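Local structure of sugar isomerase (Sinorhizobium meliloti, 3QC0) at residues P138-P143 / A199-H204. The protein binds zinc within a xylose isomerase-like TIM barrel and is probably a metal-dependent sugar isomerase, though its substrate is not established. Residues are numbered along the deposited sequence; the frame is centred on the assembly and turned at random.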
loop_
_atom_site.group_PDB
_atom_site.type_symbol
_atom_site.label_atom_id
_atom_site.label_comp_id
_atom_site.label_asym_id
_atom_site.label_seq_id
_atom_site.Cartn_x
_atom_site.Cartn_y
_atom_site.Cartn_z
ATOM N N PRO A 138 -14.213 15.526 -18.095
ATOM C CA PRO A 138 -14.338 14.275 -17.302
ATOM C C PRO A 138 -13.490 14.346 -16.052
ATOM O O PRO A 138 -12.378 14.866 -16.110
ATOM C CB PRO A 138 -13.810 13.206 -18.254
ATOM C CG PRO A 138 -14.095 13.831 -19.656
ATOM C CD PRO A 138 -13.705 15.257 -19.458
ATOM N N LEU A 139 -14.045 13.862 -14.943
ATOM C CA LEU A 139 -13.284 13.786 -13.693
ATOM C C LEU A 139 -12.725 12.383 -13.582
ATOM O O LEU A 139 -13.481 11.423 -13.625
ATOM C CB LEU A 139 -14.180 14.091 -12.491
ATOM C CG LEU A 139 -14.776 15.515 -12.465
ATOM C CD1 LEU A 139 -15.652 15.730 -11.201
ATOM C CD2 LEU A 139 -13.686 16.622 -12.606
ATOM N N ALA A 140 -11.420 12.264 -13.383
ATOM C CA ALA A 140 -10.756 10.966 -13.273
ATOM C C ALA A 140 -10.280 10.766 -11.855
ATOM O O ALA A 140 -9.265 11.340 -11.452
ATOM C CB ALA A 140 -9.561 10.873 -14.261
ATOM N N ILE A 141 -11.003 9.948 -11.095
ATOM C CA ILE A 141 -10.543 9.539 -9.764
ATOM C C ILE A 141 -9.332 8.648 -9.954
ATOM O O ILE A 141 -9.406 7.602 -10.630
ATOM C CB ILE A 141 -11.638 8.759 -9.008
ATOM C CG1 ILE A 141 -12.937 9.561 -8.857
ATOM C CG2 ILE A 141 -11.104 8.273 -7.628
ATOM C CD1 ILE A 141 -14.107 8.758 -8.255
ATOM N N GLU A 142 -8.233 9.049 -9.336
ATOM C CA GLU A 142 -6.987 8.264 -9.395
ATOM C C GLU A 142 -6.844 7.526 -8.059
ATOM O O GLU A 142 -6.520 8.134 -7.054
ATOM C CB GLU A 142 -5.777 9.159 -9.646
ATOM C CG GLU A 142 -4.537 8.353 -10.019
ATOM C CD GLU A 142 -3.283 9.177 -10.140
ATOM O OE1 GLU A 142 -3.243 10.253 -9.541
ATOM O OE2 GLU A 142 -2.365 8.711 -10.837
ATOM N N PRO A 143 -7.165 6.222 -8.029
ATOM C CA PRO A 143 -6.792 5.516 -6.771
ATOM C C PRO A 143 -5.280 5.621 -6.592
ATOM O O PRO A 143 -4.529 5.449 -7.563
ATOM C CB PRO A 143 -7.262 4.076 -7.011
ATOM C CG PRO A 143 -7.338 3.936 -8.506
ATOM C CD PRO A 143 -7.737 5.315 -9.024
ATOM N N ALA A 199 -15.465 3.426 -17.821
ATOM C CA ALA A 199 -14.966 4.392 -16.842
ATOM C C ALA A 199 -13.485 4.727 -17.006
ATOM O O ALA A 199 -13.017 5.574 -16.281
ATOM C CB ALA A 199 -15.222 3.854 -15.381
ATOM N N ILE A 200 -12.740 4.044 -17.886
ATOM C CA ILE A 200 -11.273 4.249 -17.957
ATOM C C ILE A 200 -10.998 5.538 -18.721
ATOM O O ILE A 200 -11.377 5.687 -19.891
ATOM C CB ILE A 200 -10.479 3.058 -18.546
ATOM C CG1 ILE A 200 -10.836 1.745 -17.809
ATOM C CG2 ILE A 200 -8.939 3.399 -18.536
ATOM C CD1 ILE A 200 -10.211 0.500 -18.472
ATOM N N LEU A 201 -10.390 6.496 -18.046
ATOM C CA LEU A 201 -10.064 7.791 -18.650
ATOM C C LEU A 201 -8.586 8.032 -18.895
ATOM O O LEU A 201 -8.237 8.886 -19.699
ATOM C CB LEU A 201 -10.592 8.924 -17.773
ATOM C CG LEU A 201 -12.102 9.066 -17.660
ATOM C CD1 LEU A 201 -12.601 10.030 -16.578
ATOM C CD2 LEU A 201 -12.661 9.545 -19.038
ATOM N N ALA A 202 -7.708 7.325 -18.184
ATOM C CA ALA A 202 -6.285 7.541 -18.335
ATOM C C ALA A 202 -5.551 6.319 -17.854
ATOM O O ALA A 202 -6.080 5.564 -17.018
ATOM C CB ALA A 202 -5.817 8.791 -17.554
ATOM N N HIS A 203 -4.333 6.180 -18.358
ATOM C CA HIS A 203 -3.416 5.083 -18.017
ATOM C C HIS A 203 -2.046 5.676 -17.834
ATOM O O HIS A 203 -1.469 6.222 -18.801
ATOM C CB HIS A 203 -3.428 4.049 -19.146
ATOM C CG HIS A 203 -2.484 2.909 -18.955
ATOM N ND1 HIS A 203 -2.110 2.080 -19.986
ATOM C CD2 HIS A 203 -1.851 2.436 -17.840
ATOM C CE1 HIS A 203 -1.305 1.139 -19.521
ATOM N NE2 HIS A 203 -1.092 1.360 -18.236
ATOM N N HIS A 204 -1.541 5.645 -16.598
ATOM C CA HIS A 204 -0.237 6.196 -16.287
ATOM C C HIS A 204 0.759 5.067 -16.118
ATOM O O HIS A 204 0.462 4.048 -15.447
ATOM C CB HIS A 204 -0.222 7.050 -15.012
ATOM C CG HIS A 204 -1.272 8.104 -14.962
ATOM N ND1 HIS A 204 -1.551 8.830 -13.825
ATOM C CD2 HIS A 204 -2.105 8.569 -15.929
ATOM C CE1 HIS A 204 -2.527 9.693 -14.101
ATOM N NE2 HIS A 204 -2.863 9.562 -15.373
#
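OE2 of E142 and ND1 of H204 meet at a bound zinc ion: both are ligands of the metal, and they come within 3.1 Å of each other as neighbours in its coordination shell, not as a hydrogen-bonded pair. D177 and E248 complete the protein's share of the site, so that three carboxylates and one imidazole surround the zinc. The E142 chain reaches it fully stretched, CG anti to the backbone N and extended beyond. Its carboxylate lies oblique to the H204 ring, the two planes 75° apart, and CE1 of H204 sits 3.4 Å from OE2. The glutamate side chain also touches V101 and V103 of strand 100-103. In place of H204, an alanine would probably leave the zinc without its one nitrogen ligand from the protein and a gap beside OE2 of E142.

Strands 139-141 and 200-205 are the fifth and seventh of the closed eight-stranded parallel TIM barrel, separated in the sheet by strand 172-177, which carries D177. They share no backbone hydrogen bonds and meet across the interior largely through side chains. Farther from the metal, L201 makes the apolar part of the contact, against P138 and A140. Its torsions, chi1 -67° with CG anti to the carbonyl carbon and chi2 169° with CD1 anti to CA, bring both methyls to P138: CD1 lies 3.8 Å from the ring carbon CB of P138, and CD2 3.9 Å from the same atom. CD1 also packs on the methyl of A140, CB to CD1 3.9 Å, and lies 3.4 Å from the carbonyl oxygen of L139. CB of L139 leaves the backbone away from 199-204, and its side chain packs on V128, L129 and A132 of helix 114-135.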